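Long-range contacts in tryptophan halogenase (Shewanella frigidimarina, PDB 2PYX), which probably acts as a flavin-dependent halogenase of the tryptophan halogenase family, binding FAD and carrying out monooxygenase-type chemistry: residues A[61-66]-A[364-369]; A[283-288]-A[357-362]. All blocks are in the same frame, centred on the assembly; numbering follows the deposited sequence.

Interaction 1. Residues A[61-66]-A[364-369]; sequences GTWPSM and ALALIE
Gly61 meets the helix of Leu365 and Ala366 mainly through two waters: its O lies 2.8 Å from a water that accepts from Leu365 N, and a longer water link joins the same O to Ala366 N. Thr62 packs CG2 3.9 Å from Leu365 CD1. Its OG1 donates forward to Trp63 O, which also accepts from Met66 N on the opposite face of its plane, and Thr62 O accepts from NZ of Lys89, the predicted active-site lysine. In one of its two conformers, Trp63 brings CD1 to 4.2 Å from Ala366 CB, while its NE1 probably bonds to the carbonyl of Glu361. A third water accepts from Trp63 N and donates to Glu369 OE2. Ser65 gives the direct polar link, OG donating to Glu369 OE2 at 2.6 Å, on the syn side and 30° out of the carboxylate plane. OE1 bonds to Thr69 OG1, so both oxygens of this buried glutamate are held. Selenomethionine Met66, bent at chi2 (56°) and chi3 (75°), brings CE to 4.0 Å from Leu365 CB and 3.9 Å from Glu369 CD. Leu365 also touches Thr17, part of the predicted FAD site, and Ile21, both in helix 16-31, while Thr62 pairs with Tyr170 of strand 169-172.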
ATOM      1  N   GLY A  61       5.825   2.385   2.789  1.00 12.06           N
ATOM      2  CA  GLY A  61       5.944   1.167   2.015  1.00 11.95           C
ATOM      3  C   GLY A  61       5.039   1.126   0.787  1.00 12.12           C
ATOM      4  O   GLY A  61       3.986   1.786   0.704  1.00 11.67           O
ATOM      5  N   THR A  62       5.434   0.271  -0.152  1.00 11.91           N
ATOM      6  CA  THR A  62       4.676   0.023  -1.375  1.00 12.03           C
ATOM      7  C   THR A  62       4.403  -1.449  -1.566  1.00 13.53           C
ATOM      8  O   THR A  62       4.896  -2.298  -0.830  1.00 14.04           O
ATOM      9  CB  THR A  62       5.399   0.537  -2.632  1.00 12.63           C
ATOM     10  OG1 THR A  62       6.296  -0.449  -3.143  1.00 11.79           O
ATOM     11  CG2 THR A  62       6.146   1.783  -2.369  1.00 14.03           C
ATOM     12  N   TRP A  63       3.584  -1.721  -2.573  1.00 11.59           N
ATOM     13  CA  TRP A  63       3.328  -3.077  -3.056  0.50 10.57           C
ATOM     14  C   TRP A  63       4.216  -3.270  -4.301  1.00 10.23           C
ATOM     15  O   TRP A  63       4.816  -2.322  -4.808  1.00 10.13           O
ATOM     16  CB  TRP A  63       1.805  -3.336  -3.312  0.50 11.46           C
ATOM     17  CG  TRP A  63       1.074  -3.693  -2.028  0.50  9.44           C
ATOM     18  CD1 TRP A  63       0.814  -2.853  -0.979  0.50 11.56           C
ATOM     19  CD2 TRP A  63       0.576  -4.985  -1.634  0.50  9.89           C
ATOM     20  NE1 TRP A  63       0.173  -3.538   0.026  0.50  6.97           N
ATOM     21  CE2 TRP A  63       0.009  -4.842  -0.350  0.50  9.00           C
ATOM     22  CE3 TRP A  63       0.535  -6.239  -2.244  0.50 10.81           C
ATOM     23  CZ2 TRP A  63      -0.536  -5.915   0.345  0.50 14.06           C
ATOM     24  CZ3 TRP A  63      -0.039  -7.280  -1.574  0.50 10.59           C
ATOM     25  CH2 TRP A  63      -0.571  -7.124  -0.305  0.50 12.45           C
ATOM     26  N   PRO A  64       4.283  -4.503  -4.792  1.00  9.61           N
ATOM     27  CA  PRO A  64       5.063  -4.744  -5.996  1.00 11.11           C
ATOM     28  C   PRO A  64       4.586  -4.019  -7.235  1.00 10.17           C
ATOM     29  O   PRO A  64       5.368  -3.868  -8.169  1.00 11.33           O
ATOM     30  CB  PRO A  64       4.947  -6.250  -6.181  1.00 11.80           C
ATOM     31  CG  PRO A  64       4.690  -6.806  -4.803  1.00 11.95           C
ATOM     32  CD  PRO A  64       3.813  -5.752  -4.163  1.00 12.06           C
ATOM     33  N   SER A  65       3.334  -3.575  -7.232  1.00  9.34           N
ATOM     34  CA  SER A  65       2.799  -2.742  -8.301  1.00  9.34           C
ATOM     35  C   SER A  65       3.681  -1.527  -8.597  1.00 10.23           C
ATOM     36  O   SER A  65       3.745  -1.063  -9.751  1.00 11.02           O
ATOM     37  CB  SER A  65       1.399  -2.286  -7.920  1.00 11.30           C
ATOM     38  OG  SER A  65       1.399  -1.715  -6.618  1.00 13.87           O
HETATM   39  N   MSE A  66       4.410  -1.043  -7.588  1.00 10.18           N
HETATM   40  CA  MSE A  66       5.192   0.167  -7.747  1.00  9.39           C
HETATM   41  C   MSE A  66       6.308  -0.041  -8.760  1.00  9.79           C
HETATM   42  O   MSE A  66       6.704   0.899  -9.445  1.00 10.92           O
HETATM   43  CB  MSE A  66       5.764   0.622  -6.422  1.00 11.76           C
HETATM   44  CG  MSE A  66       6.402   2.000  -6.475  1.00 12.34           C
HETATM   45 SE   MSE A  66       5.258   3.458  -7.116  0.75 12.10          SE
HETATM   46  CE  MSE A  66       4.178   3.652  -5.537  1.00 13.50           C
ATOM     47  N   ALA A 364      -2.078   2.737   1.058  1.00 10.42           N
ATOM     48  CA  ALA A 364      -2.180   4.130   0.568  1.00  9.83           C
ATOM     49  C   ALA A 364      -1.610   4.325  -0.840  1.00 10.27           C
ATOM     50  O   ALA A 364      -2.312   4.841  -1.732  1.00 10.24           O
ATOM     51  CB  ALA A 364      -1.563   5.100   1.536  1.00 10.42           C
ATOM     52  N   LEU A 365      -0.335   3.970  -1.044  1.00 10.01           N
ATOM     53  CA  LEU A 365       0.226   4.128  -2.412  1.00  9.30           C
ATOM     54  C   LEU A 365      -0.430   3.157  -3.409  1.00 10.95           C
ATOM     55  O   LEU A 365      -0.615   3.486  -4.581  1.00 10.44           O
ATOM     56  CB  LEU A 365       1.740   3.977  -2.409  1.00 10.85           C
ATOM     57  CG  LEU A 365       2.476   5.215  -1.898  1.00 11.34           C
ATOM     58  CD1 LEU A 365       3.950   4.884  -1.637  1.00 12.32           C
ATOM     59  CD2 LEU A 365       2.353   6.356  -2.891  1.00 14.35           C
ATOM     60  N   ALA A 366      -0.787   1.959  -2.955  1.00 10.47           N
ATOM     61  CA  ALA A 366      -1.490   0.991  -3.834  1.00 10.08           C
ATOM     62  C   ALA A 366      -2.777   1.577  -4.394  1.00  8.86           C
ATOM     63  O   ALA A 366      -3.106   1.365  -5.568  1.00 10.89           O
ATOM     64  CB  ALA A 366      -1.808  -0.258  -3.041  1.00 12.93           C
ATOM     65  N   LEU A 367      -3.543   2.276  -3.560  1.00  9.71           N
ATOM     66  CA  LEU A 367      -4.804   2.902  -4.021  1.00  9.70           C
ATOM     67  C   LEU A 367      -4.526   4.065  -4.984  1.00 10.59           C
ATOM     68  O   LEU A 367      -5.268   4.253  -5.949  1.00  9.18           O
ATOM     69  CB  LEU A 367      -5.637   3.382  -2.852  1.00 10.33           C
ATOM     70  CG  LEU A 367      -6.356   2.290  -2.063  1.00  9.98           C
ATOM     71  CD1 LEU A 367      -6.830   2.816  -0.696  1.00 11.84           C
ATOM     72  CD2 LEU A 367      -7.516   1.783  -2.934  1.00 10.86           C
ATOM     73  N   ILE A 368      -3.496   4.862  -4.712  1.00  7.74           N
ATOM     74  CA  ILE A 368      -3.100   5.902  -5.638  1.00  8.05           C
ATOM     75  C   ILE A 368      -2.791   5.289  -7.026  1.00  7.26           C
ATOM     76  O   ILE A 368      -3.282   5.748  -8.084  1.00  9.26           O
ATOM     77  CB  ILE A 368      -1.914   6.717  -5.079  1.00  8.36           C
ATOM     78  CG1 ILE A 368      -2.400   7.641  -3.968  1.00  9.66           C
ATOM     79  CG2 ILE A 368      -1.244   7.510  -6.174  1.00  9.88           C
ATOM     80  CD1 ILE A 368      -1.254   8.177  -3.089  1.00 11.17           C
ATOM     81  N   GLU A 369      -1.958   4.248  -7.038  1.00  8.99           N
ATOM     82  CA  GLU A 369      -1.585   3.591  -8.296  1.00  8.10           C
ATOM     83  C   GLU A 369      -2.829   3.027  -8.982  1.00  9.41           C
ATOM     84  O   GLU A 369      -2.947   3.132 -10.182  1.00  9.55           O
ATOM     85  CB  GLU A 369      -0.631   2.445  -8.004  1.00 11.17           C
ATOM     86  CG  GLU A 369       0.742   2.775  -7.457  1.00 11.41           C
ATOM     87  CD  GLU A 369       1.477   1.459  -7.251  1.00 14.68           C
ATOM     88  OE1 GLU A 369       2.061   0.966  -8.214  1.00 13.71           O
ATOM     89  OE2 GLU A 369       1.410   0.884  -6.141  1.00 16.22           O
TER
HETATM   90  O   HOH W   1       1.258   0.997  -0.897  1.00 14.23           O
HETATM   91  O   HOH W   2       1.723   3.383   1.076  1.00 15.99           O
HETATM   92  O   HOH W   3       2.149   0.522  -3.565  1.00 14.63           O

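Interaction 2. Residues A[283-288]-A[357-362]; sequences WIWDIG and IEPLEA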
ATOM      1  N   TRP A 283      -0.635  -1.212  17.226  1.00  8.55           N
ATOM      2  CA  TRP A 283       0.549  -1.889  16.705  1.00  8.48           C
ATOM      3  C   TRP A 283       1.549  -0.851  16.269  1.00  8.99           C
ATOM      4  O   TRP A 283       1.197   0.293  15.921  1.00  7.84           O
ATOM      5  CB  TRP A 283       0.171  -2.839  15.557  1.00  8.30           C
ATOM      6  CG  TRP A 283      -0.453  -2.163  14.376  1.00  8.21           C
ATOM      7  CD1 TRP A 283      -1.788  -1.814  14.197  1.00 11.09           C
ATOM      8  CD2 TRP A 283       0.223  -1.749  13.182  1.00  6.54           C
ATOM      9  NE1 TRP A 283      -1.939  -1.195  12.978  1.00 10.99           N
ATOM     10  CE2 TRP A 283      -0.735  -1.159  12.330  1.00  9.88           C
ATOM     11  CE3 TRP A 283       1.544  -1.818  12.738  1.00 10.52           C
ATOM     12  CZ2 TRP A 283      -0.399  -0.622  11.076  1.00 11.84           C
ATOM     13  CZ3 TRP A 283       1.869  -1.355  11.463  1.00 12.64           C
ATOM     14  CH2 TRP A 283       0.892  -0.756  10.645  1.00 11.68           C
ATOM     15  N   ILE A 284       2.825  -1.263  16.271  1.00  9.41           N
ATOM     16  CA  ILE A 284       3.919  -0.399  15.877  1.00  9.21           C
ATOM     17  C   ILE A 284       4.558  -0.827  14.561  1.00  9.17           C
ATOM     18  O   ILE A 284       4.911  -1.999  14.420  1.00 10.09           O
ATOM     19  CB  ILE A 284       4.965  -0.370  16.980  1.00  9.87           C
ATOM     20  CG1 ILE A 284       4.404   0.438  18.141  1.00 12.31           C
ATOM     21  CG2 ILE A 284       6.255   0.254  16.521  1.00 12.76           C
ATOM     22  CD1 ILE A 284       5.288   0.449  19.418  1.00 12.35           C
ATOM     23  N   TRP A 285       4.617   0.104  13.604  1.00 10.87           N
ATOM     24  CA  TRP A 285       5.271  -0.149  12.316  1.00 10.46           C
ATOM     25  C   TRP A 285       6.749   0.180  12.437  1.00 13.01           C
ATOM     26  O   TRP A 285       7.157   0.996  13.280  1.00 12.59           O
ATOM     27  CB  TRP A 285       4.658   0.632  11.170  1.00 12.71           C
ATOM     28  CG  TRP A 285       5.071   2.062  11.040  1.00 13.42           C
ATOM     29  CD1 TRP A 285       6.276   2.548  10.616  1.00 13.81           C
ATOM     30  CD2 TRP A 285       4.236   3.204  11.252  1.00 15.31           C
ATOM     31  NE1 TRP A 285       6.237   3.925  10.548  1.00 13.88           N
ATOM     32  CE2 TRP A 285       4.990   4.345  10.947  1.00 17.38           C
ATOM     33  CE3 TRP A 285       2.904   3.367  11.675  1.00 14.87           C
ATOM     34  CZ2 TRP A 285       4.457   5.634  11.053  1.00 16.42           C
ATOM     35  CZ3 TRP A 285       2.395   4.635  11.796  1.00 15.01           C
ATOM     36  CH2 TRP A 285       3.171   5.755  11.495  1.00 17.09           C
ATOM     37  N   ASP A 286       7.551  -0.482  11.607  1.00 11.38           N
ATOM     38  CA  ASP A 286       8.993  -0.279  11.651  1.00 11.90           C
ATOM     39  C   ASP A 286       9.437  -0.500  10.209  1.00 11.07           C
ATOM     40  O   ASP A 286       9.366  -1.622   9.715  1.00 12.81           O
ATOM     41  CB  ASP A 286       9.626  -1.224  12.673  1.00 13.13           C
ATOM     42  CG  ASP A 286      11.104  -0.928  12.924  1.00 16.33           C
ATOM     43  OD1 ASP A 286      11.804  -0.509  11.968  1.00 16.31           O
ATOM     44  OD2 ASP A 286      11.550  -1.189  14.073  1.00 18.97           O
ATOM     45  N   ILE A 287       9.827   0.581   9.544  1.00 12.10           N
ATOM     46  CA  ILE A 287      10.165   0.603   8.101  1.00 14.12           C
ATOM     47  C   ILE A 287      11.651   0.934   8.020  1.00 15.84           C
ATOM     48  O   ILE A 287      12.065   2.020   8.424  1.00 14.93           O
ATOM     49  CB  ILE A 287       9.334   1.678   7.362  1.00 13.98           C
ATOM     50  CG1 ILE A 287       7.904   1.141   7.147  1.00 18.73           C
ATOM     51  CG2 ILE A 287       9.923   2.055   6.010  1.00 18.05           C
ATOM     52  CD1 ILE A 287       6.937   2.150   6.609  1.00 23.88           C
ATOM     53  N   GLY A 288      12.426   0.026   7.444  1.00 16.84           N
ATOM     54  CA  GLY A 288      13.879   0.187   7.333  1.00 17.60           C
ATOM     55  C   GLY A 288      14.273   0.794   5.998  1.00 17.15           C
ATOM     56  O   GLY A 288      14.027   0.197   4.930  1.00 17.12           O
ATOM     57  N   ILE A 357      -6.882   5.051   5.957  1.00 12.15           N
ATOM     58  CA  ILE A 357      -6.945   4.298   7.197  1.00 12.03           C
ATOM     59  C   ILE A 357      -5.507   4.080   7.670  1.00 13.10           C
ATOM     60  O   ILE A 357      -4.556   4.414   6.957  1.00 13.37           O
ATOM     61  CB  ILE A 357      -7.635   2.946   6.972  1.00 14.90           C
ATOM     62  CG1 ILE A 357      -6.984   2.267   5.726  1.00 22.29           C
ATOM     63  CG2 ILE A 357      -9.156   3.161   6.731  1.00 13.40           C
ATOM     64  CD1 ILE A 357      -7.250   0.906   5.602  1.00 27.89           C
ATOM     65  N   GLU A 358      -5.346   3.447   8.833  1.00  9.63           N
ATOM     66  CA  GLU A 358      -4.015   3.028   9.274  1.00 10.69           C
ATOM     67  C   GLU A 358      -3.239   2.309   8.162  1.00 10.56           C
ATOM     68  O   GLU A 358      -3.834   1.583   7.329  1.00 11.02           O
ATOM     69  CB  GLU A 358      -4.162   2.064  10.466  1.00  9.12           C
ATOM     70  CG  GLU A 358      -4.860   0.759  10.113  1.00 11.24           C
ATOM     71  CD  GLU A 358      -5.304   0.052  11.341  1.00  9.42           C
ATOM     72  OE1 GLU A 358      -6.281   0.520  11.958  1.00 10.26           O
ATOM     73  OE2 GLU A 358      -4.606  -0.922  11.735  1.00 10.05           O
ATOM     74  N   PRO A 359      -1.913   2.441   8.148  1.00 10.03           N
ATOM     75  CA  PRO A 359      -1.065   1.848   7.112  1.00 10.89           C
ATOM     76  C   PRO A 359      -0.794   0.356   7.261  1.00  9.05           C
ATOM     77  O   PRO A 359       0.219  -0.149   6.758  1.00 12.98           O
ATOM     78  CB  PRO A 359       0.236   2.646   7.255  1.00 11.17           C
ATOM     79  CG  PRO A 359       0.263   3.014   8.666  1.00 11.03           C
ATOM     80  CD  PRO A 359      -1.136   3.292   9.076  1.00 11.27           C
ATOM     81  N   LEU A 360      -1.717  -0.367   7.906  1.00  9.58           N
ATOM     82  CA  LEU A 360      -1.627  -1.809   8.003  1.00 10.25           C
ATOM     83  C   LEU A 360      -1.838  -2.316   6.586  1.00 14.45           C
ATOM     84  O   LEU A 360      -2.846  -2.014   5.946  1.00 12.76           O
ATOM     85  CB  LEU A 360      -2.719  -2.356   8.908  1.00  9.43           C
ATOM     86  CG  LEU A 360      -2.792  -3.848   9.226  1.00 10.54           C
ATOM     87  CD1 LEU A 360      -1.523  -4.298   9.857  1.00 14.50           C
ATOM     88  CD2 LEU A 360      -3.941  -4.163  10.152  1.00 11.21           C
ATOM     89  N   GLU A 361      -0.900  -3.093   6.117  1.00 12.07           N
ATOM     90  CA  GLU A 361      -0.863  -3.618   4.758  1.00 10.10           C
ATOM     91  C   GLU A 361      -0.644  -2.544   3.685  1.00 11.20           C
ATOM     92  O   GLU A 361      -0.819  -2.846   2.486  1.00 11.77           O
ATOM     93  CB  GLU A 361      -2.062  -4.502   4.420  1.00  9.43           C
ATOM     94  CG  GLU A 361      -2.132  -5.744   5.286  1.00 10.28           C
ATOM     95  CD  GLU A 361      -1.096  -6.796   4.941  1.00 11.20           C
ATOM     96  OE1 GLU A 361      -0.394  -6.648   3.911  1.00 11.84           O
ATOM     97  OE2 GLU A 361      -0.991  -7.766   5.705  1.00 10.57           O
ATOM     98  N   ALA A 362      -0.268  -1.327   4.075  1.00  9.12           N
ATOM     99  CA  ALA A 362       0.233  -0.328   3.140  1.00 11.13           C
ATOM    100  C   ALA A 362      -0.710  -0.114   1.944  1.00 11.17           C
ATOM    101  O   ALA A 362      -0.323  -0.242   0.777  1.00 13.85           O
ATOM    102  CB  ALA A 362       1.683  -0.689   2.701  1.00 13.58           C
TER
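The loop that carries Glu361 of the predicted L-tryptophan site and leads into helix 363-377 rests here on two tryptophans of strand 282-288. Trp283 does most of the work. Its NE1 donates to Glu358 OE2 at 3.0 Å, with an N-H...O angle of 155°, approaching from above the carboxylate plane. That oxygen also bonds to Tyr412 OH, and OE1 takes Asn253 ND2, so the buried carboxylate is gripped at both oxygens. Farther round the indole, CZ2 reaches Leu360 CB at 3.6 Å. With CG anti to the backbone N (chi1 -177°) and chi2 at 58°, Leu360 lays CD1 over one face of Trp283, toward the rim, in a CH-pi contact 4.2 Å from the centroid of the six-membered ring. The backbone carbon of Pro359 sits at the ring's edge, 3.9 Å from Trp283 CH2. Trp285, two residues on, meets the other part of the proline: its CE3 lies 4.0 Å from Pro359 CG, the two side chains crossing at about a right angle. An alanine in place of Trp283 would probably leave Glu358 OE2 without its indole donor and open a gap beside Leu360. Pro359 to Ala362 form a type II beta turn, closed by Ala362 N to Pro359 O at 3.0 Å. Glu361, at its third position, bonds through OE2 to His111 and His411, consistent with the substrate pocket of a tryptophan halogenase.

How the interactions relate
From the N terminus, the chain leaves strand 60-61 and passes through 61-66 into helix 65-73. Nearly three hundred residues later, helix 363-377 returns to this turn, and interaction 1 closes that long loop. Interaction 2 lies wholly within it: strand 282-288 comes first, and residues 357-362 then reach back to it just before helix 363-377 begins. The two contacts, with centres about 13 Å apart, use successive pieces of one run of chain, the loop and then the helix it leads into. They also touch directly, Gly61 O lying 3.9 Å from Ala362 CB. Together they tie the large mixed sheet and the 61-66 turn to this loop and helix, close to the predicted flavin and tryptophan sites.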